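Local coordinates for probable 2-oxoacid ferredoxin oxidoreductase, alpha chain (Thermoplasma acidophilum, PDB 3JU3), which probably forms part of an enzyme that oxidatively decarboxylates 2-oxoacids to acyl-CoA, passing the electrons to ferredoxin, at the interface of chains A and B. Coordinates in Å, arbitrary orientation; residue numbers count along the deposited sequence, not the author numbering. Chains: chain A/B, Probable 2-oxoacid ferredoxin oxidoreductase, alpha chain.

Contact 1: the interface of chains A and B. Residues chain A 53, 55, 58-59; chain B 86-87.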
ATOM      1  N   PHE A  53       6.429   9.625  21.337  1.00 18.18           N
ATOM      2  CA  PHE A  53       7.379   8.569  21.024  1.00 18.51           C
ATOM      3  C   PHE A  53       8.102   8.064  22.265  1.00 18.00           C
ATOM      4  O   PHE A  53       8.395   8.871  23.143  1.00 17.12           O
ATOM      5  CB  PHE A  53       8.409   9.098  20.028  1.00 17.88           C
ATOM      6  CG  PHE A  53       9.232   8.039  19.427  1.00 18.07           C
ATOM      7  CD1 PHE A  53       8.719   7.244  18.402  1.00 19.21           C
ATOM      8  CD2 PHE A  53      10.516   7.793  19.913  1.00 18.74           C
ATOM      9  CE1 PHE A  53       9.484   6.194  17.865  1.00 20.57           C
ATOM     10  CE2 PHE A  53      11.288   6.788  19.375  1.00 19.48           C
ATOM     11  CZ  PHE A  53      10.785   6.003  18.320  1.00 18.34           C
ATOM     12  N   THR A  55      11.060   7.737  23.418  1.00 18.68           N
ATOM     13  CA  THR A  55      12.449   8.142  23.168  1.00 18.41           C
ATOM     14  C   THR A  55      13.441   7.381  24.049  1.00 19.18           C
ATOM     15  O   THR A  55      14.349   6.731  23.534  1.00 18.54           O
ATOM     16  CB  THR A  55      12.627   9.669  23.362  1.00 19.37           C
ATOM     17  OG1 THR A  55      11.807  10.351  22.407  1.00 17.37           O
ATOM     18  CG2 THR A  55      14.093  10.100  23.193  1.00 19.13           C
ATOM     19  N   VAL A  58      13.572   3.430  23.456  1.00 21.16           N
ATOM     20  CA  VAL A  58      14.164   3.071  22.175  1.00 21.06           C
ATOM     21  C   VAL A  58      15.643   3.377  22.235  1.00 21.82           C
ATOM     22  O   VAL A  58      16.479   2.558  21.835  1.00 21.82           O
ATOM     23  CB  VAL A  58      13.486   3.772  21.017  1.00 20.72           C
ATOM     24  CG1 VAL A  58      14.248   3.522  19.705  1.00 20.51           C
ATOM     25  CG2 VAL A  58      12.032   3.263  20.909  1.00 19.64           C
ATOM     26  N   LYS A  59      15.964   4.549  22.764  1.00 22.17           N
ATOM     27  CA  LYS A  59      17.359   4.942  22.878  1.00 23.24           C
ATOM     28  C   LYS A  59      18.169   3.895  23.664  1.00 22.78           C
ATOM     29  O   LYS A  59      19.239   3.510  23.214  1.00 22.74           O
ATOM     30  CB  LYS A  59      17.495   6.360  23.481  1.00 23.13           C
ATOM     31  CG  LYS A  59      18.743   7.131  23.078  1.00 25.53           C
ATOM     32  CD  LYS A  59      18.692   8.567  23.583  1.00 27.08           C
ATOM     33  CE  LYS A  59      20.072   9.182  23.572  1.00 31.49           C
ATOM     34  NZ  LYS A  59      19.958  10.642  23.874  1.00 33.22           N
TER
ATOM     35  N   TYR B  86      13.885  11.369  16.972  1.00 10.38           N
ATOM     36  CA  TYR B  86      13.702  11.415  18.405  1.00 11.03           C
ATOM     37  C   TYR B  86      14.912  11.108  19.263  1.00 12.19           C
ATOM     38  O   TYR B  86      15.065  11.724  20.316  1.00 13.34           O
ATOM     39  CB  TYR B  86      12.529  10.568  18.864  1.00  9.81           C
ATOM     40  CG  TYR B  86      11.200  11.078  18.450  1.00  7.48           C
ATOM     41  CD1 TYR B  86      10.643  12.212  19.052  1.00  5.51           C
ATOM     42  CD2 TYR B  86      10.470  10.424  17.471  1.00  6.28           C
ATOM     43  CE1 TYR B  86       9.364  12.661  18.688  1.00  4.36           C
ATOM     44  CE2 TYR B  86       9.173  10.873  17.088  1.00  6.56           C
ATOM     45  CZ  TYR B  86       8.643  12.001  17.697  1.00  5.21           C
ATOM     46  OH  TYR B  86       7.394  12.455  17.327  1.00  4.07           O
ATOM     47  N   THR B  87      15.748  10.152  18.842  1.00 12.71           N
ATOM     48  CA  THR B  87      16.827   9.625  19.685  1.00 12.12           C
ATOM     49  C   THR B  87      18.220   9.973  19.212  1.00 13.44           C
ATOM     50  O   THR B  87      19.180   9.802  19.961  1.00 13.27           O
ATOM     51  CB  THR B  87      16.825   8.090  19.715  1.00 12.90           C
ATOM     52  OG1 THR B  87      17.201   7.610  18.412  1.00 11.01           O
ATOM     53  CG2 THR B  87      15.460   7.538  20.151  1.00 11.02           C
TER
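The C-terminal end of helix 79-87 of chain B, carrying B:Tyr86 and B:Thr87, packs against A:Phe53 and the start of helix 55-62 of chain A. A:Phe53 sets its methylene CB over the middle of the B:Tyr86 ring, 3.5 Å from the ring centroid, a CH-pi contact. Its ring, CG anti to the backbone N (chi1 -167°), lies nearly parallel to the tyrosine ring but slipped, so that B:Tyr86 CD2 sits over one face toward the rim, 3.3 Å from A:Phe53 CG. Flat side chains suit this place because each offers a broad face. A:Thr55 approaches B:Tyr86 at about a right angle: its methyl CG2 reaches 3.4 Å from the carbonyl O of B:Tyr86, while OG1 lies 3.6 Å from CB. An alanine at B:Tyr86 would probably leave A:Phe53 CB and ring without a mate and open a gap under them, while the A:Thr55 contacts would largely remain. B:Thr87 turns its methyl CG2 toward the carbonyl O of A:Thr55, at 3.7 Å; short threonines give methyls without bulk that would push the helices apart. The extended A:Lys59 runs past B:Thr87 in the opposite direction, its aliphatic stem adding packing; its amine ends near the B:Thr87 carbonyl, too far to bond, where the helix dipole might slightly favour positive charge. In this crystal the patch joins the chains by shape and apolar contact; the structure alone does not show whether the full enzyme uses it.

Contact 2: the interface of chains A and B. Residues chain A 16-19, 28, 94-95; chain B 69-71.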
ATOM      1  N   ILE A  16     -20.238  17.406  10.599  1.00 17.60           N
ATOM      2  CA  ILE A  16     -19.545  16.146  10.279  1.00 17.40           C
ATOM      3  C   ILE A  16     -18.261  16.064  11.116  1.00 18.34           C
ATOM      4  O   ILE A  16     -17.485  17.038  11.175  1.00 17.55           O
ATOM      5  CB  ILE A  16     -19.122  16.082   8.783  1.00 17.66           C
ATOM      6  CG1 ILE A  16     -20.360  16.029   7.860  1.00 17.58           C
ATOM      7  CG2 ILE A  16     -18.173  14.844   8.537  1.00 19.92           C
ATOM      8  CD1 ILE A  16     -20.095  16.424   6.392  1.00 17.20           C
ATOM      9  N   THR A  17     -18.019  14.901  11.732  1.00 17.14           N
ATOM     10  CA  THR A  17     -16.743  14.635  12.369  1.00 17.03           C
ATOM     11  C   THR A  17     -16.035  13.512  11.615  1.00 17.10           C
ATOM     12  O   THR A  17     -16.425  12.333  11.697  1.00 17.25           O
ATOM     13  CB  THR A  17     -16.980  14.232  13.854  1.00 18.86           C
ATOM     14  OG1 THR A  17     -17.476  15.375  14.548  1.00 17.76           O
ATOM     15  CG2 THR A  17     -15.676  13.721  14.564  1.00 17.42           C
ATOM     16  N   PHE A  18     -15.023  13.879  10.856  1.00 17.03           N
ATOM     17  CA  PHE A  18     -14.177  12.900  10.179  1.00 16.75           C
ATOM     18  C   PHE A  18     -13.243  12.268  11.212  1.00 17.62           C
ATOM     19  O   PHE A  18     -12.871  12.916  12.187  1.00 17.77           O
ATOM     20  CB  PHE A  18     -13.335  13.573   9.091  1.00 15.21           C
ATOM     21  CG  PHE A  18     -14.130  14.044   7.895  1.00 16.79           C
ATOM     22  CD1 PHE A  18     -14.628  13.122   6.987  1.00 15.13           C
ATOM     23  CD2 PHE A  18     -14.366  15.410   7.671  1.00 17.11           C
ATOM     24  CE1 PHE A  18     -15.353  13.544   5.852  1.00 18.92           C
ATOM     25  CE2 PHE A  18     -15.116  15.842   6.538  1.00 14.53           C
ATOM     26  CZ  PHE A  18     -15.583  14.922   5.648  1.00 18.33           C
ATOM     27  N   VAL A  19     -12.892  10.989  11.013  1.00 17.92           N
ATOM     28  CA  VAL A  19     -11.864  10.319  11.821  1.00 17.78           C
ATOM     29  C   VAL A  19     -10.886   9.704  10.841  1.00 18.56           C
ATOM     30  O   VAL A  19     -11.309   9.014   9.893  1.00 18.70           O
ATOM     31  CB  VAL A  19     -12.442   9.202  12.681  1.00 18.61           C
ATOM     32  CG1 VAL A  19     -11.339   8.604  13.620  1.00 16.40           C
ATOM     33  CG2 VAL A  19     -13.590   9.700  13.504  1.00 17.00           C
ATOM     34  N   ILE A  28      -8.463  15.101   3.960  0.50 21.00           N
ATOM     35  CA  ILE A  28      -9.618  15.469   4.787  0.50 21.03           C
ATOM     36  C   ILE A  28      -9.628  16.971   5.125  0.50 21.10           C
ATOM     37  O   ILE A  28     -10.668  17.631   5.026  0.50 21.15           O
ATOM     38  CB  ILE A  28      -9.654  14.664   6.085  0.50 20.76           C
ATOM     39  CG1 ILE A  28      -9.910  13.191   5.777  0.50 21.64           C
ATOM     40  CG2 ILE A  28     -10.755  15.222   7.020  0.50 20.80           C
ATOM     41  CD1 ILE A  28     -10.230  12.400   6.988  0.50 21.69           C
ATOM     42  N   LYS A  94     -18.660   5.262   6.568  1.00 22.57           N
ATOM     43  CA  LYS A  94     -17.232   5.178   6.265  1.00 24.56           C
ATOM     44  C   LYS A  94     -16.941   5.585   4.832  1.00 24.64           C
ATOM     45  O   LYS A  94     -17.809   5.501   3.965  1.00 25.23           O
ATOM     46  CB  LYS A  94     -16.677   3.769   6.604  1.00 24.43           C
ATOM     47  CG  LYS A  94     -17.214   2.661   5.708  1.00 27.56           C
ATOM     48  CD  LYS A  94     -17.146   1.295   6.392  1.00 30.09           C
ATOM     49  CE  LYS A  94     -17.818   0.213   5.536  1.00 32.19           C
ATOM     50  NZ  LYS A  94     -19.269   0.488   5.284  1.00 32.90           N
ATOM     51  N   ILE A  95     -15.738   6.080   4.608  1.00 25.27           N
ATOM     52  CA  ILE A  95     -15.262   6.370   3.280  1.00 25.36           C
ATOM     53  C   ILE A  95     -14.078   5.439   3.082  1.00 26.60           C
ATOM     54  O   ILE A  95     -13.036   5.601   3.723  1.00 25.55           O
ATOM     55  CB  ILE A  95     -14.890   7.869   3.157  1.00 25.92           C
ATOM     56  CG1 ILE A  95     -16.168   8.721   3.197  1.00 25.60           C
ATOM     57  CG2 ILE A  95     -14.006   8.163   1.902  1.00 25.55           C
ATOM     58  CD1 ILE A  95     -15.968  10.192   3.064  1.00 25.67           C
TER
ATOM     59  N   ILE B  69     -17.781  10.040  10.368  1.00 19.03           N
ATOM     60  CA  ILE B  69     -17.398   9.339   9.152  1.00 19.82           C
ATOM     61  C   ILE B  69     -15.933   8.877   9.287  1.00 20.46           C
ATOM     62  O   ILE B  69     -15.003   9.709   9.317  1.00 20.37           O
ATOM     63  CB  ILE B  69     -17.511  10.234   7.921  1.00 20.24           C
ATOM     64  CG1 ILE B  69     -18.919  10.893   7.824  1.00 19.17           C
ATOM     65  CG2 ILE B  69     -17.140   9.435   6.679  1.00 21.58           C
ATOM     66  CD1 ILE B  69     -19.129  11.812   6.579  1.00 15.79           C
ATOM     67  N   ASP B  70     -15.744   7.561   9.400  1.00 19.83           N
ATOM     68  CA  ASP B  70     -14.379   6.993   9.457  1.00 20.76           C
ATOM     69  C   ASP B  70     -13.818   6.914   8.051  1.00 20.30           C
ATOM     70  O   ASP B  70     -14.505   6.453   7.090  1.00 21.67           O
ATOM     71  CB  ASP B  70     -14.408   5.600  10.104  1.00 21.15           C
ATOM     72  CG  ASP B  70     -13.011   4.984  10.262  1.00 23.58           C
ATOM     73  OD1 ASP B  70     -12.044   5.698  10.689  1.00 25.39           O
ATOM     74  OD2 ASP B  70     -12.881   3.777   9.948  1.00 24.78           O
ATOM     75  N   VAL B  71     -12.580   7.348   7.904  1.00 20.10           N
ATOM     76  CA  VAL B  71     -11.949   7.465   6.584  1.00 19.45           C
ATOM     77  C   VAL B  71     -10.789   6.446   6.546  1.00 19.83           C
ATOM     78  O   VAL B  71      -9.805   6.584   7.270  1.00 20.17           O
ATOM     79  CB  VAL B  71     -11.405   8.899   6.320  1.00 18.40           C
ATOM     80  CG1 VAL B  71     -10.651   8.961   5.007  1.00 20.96           C
ATOM     81  CG2 VAL B  71     -12.556   9.988   6.293  1.00 18.84           C
TER
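B:Ile69, B:Asp70 and B:Val71, in strand 68-71 of chain B, lie between A:Thr17 to A:Val19 and A:Lys94 to A:Ile95, so that one chain supplies a parallel strand to the other's sheet. Backbone bonds fix the register. B:Ile69 N donates to A:Thr17 O at 3.0 Å, and the B:Ile69 carbonyl O accepts from A:Val19 N, also at 3.0 Å. B:Val71 N then donates to A:Val19 O at 2.9 Å. On the opposite edge, A:Ile95 N gives a 2.8 Å bond to B:Asp70 O.

The charged side chain of B:Asp70 faces away from those of B:Ile69 and B:Val71, its carboxylate passing obliquely beside A:Val19, a direction that keeps its charge off the apolar side.

Apolar contacts gather where B:Ile69 and B:Val71 face the same side of the sheet. The two branches of B:Ile69 divide the work: CG2, anti to the backbone N, meets A:Ile95 CG1 at 3.7 Å, whereas CD1, at the end of the other branch, meets A:Ile16 CG2 at 3.7 Å. That same A:Ile16 methyl sits over the centre of the A:Phe18 ring, helping to position it. Beta-branched residues suit such a strand, since they favour extended backbone and fill both flanks at once. In B:Val71, chi1 175° sets CG1 anti to the backbone N, which puts CG2 anti to the carbonyl carbon, facing A:Phe18 and A:Ile28. This methyl touches A:Phe18 CD1 at 3.8 Å and, tip to tip and rather tightly, the helix residue A:Ile28, whose CD1 lies 3.4 Å from B:Val71 CG2.

The C-alpha centres of contact 1 and contact 2 are about 31 Å apart, and they share no residue or secondary-structure element. They belong to one exchange: by the two-fold symmetry, the same chain that gives helix 55-62 to its partner, as in contact 1, also gives it the following strand, 68-71, as in contact 2. With the twins included, each chain hands over a continuous stretch, the helix held by apolar packing, the strand by backbone bonds as well as apolar packing, as in a domain-swapped dimer. Because this is a fragment of a larger subunit, the exchange may not occur in the full enzyme.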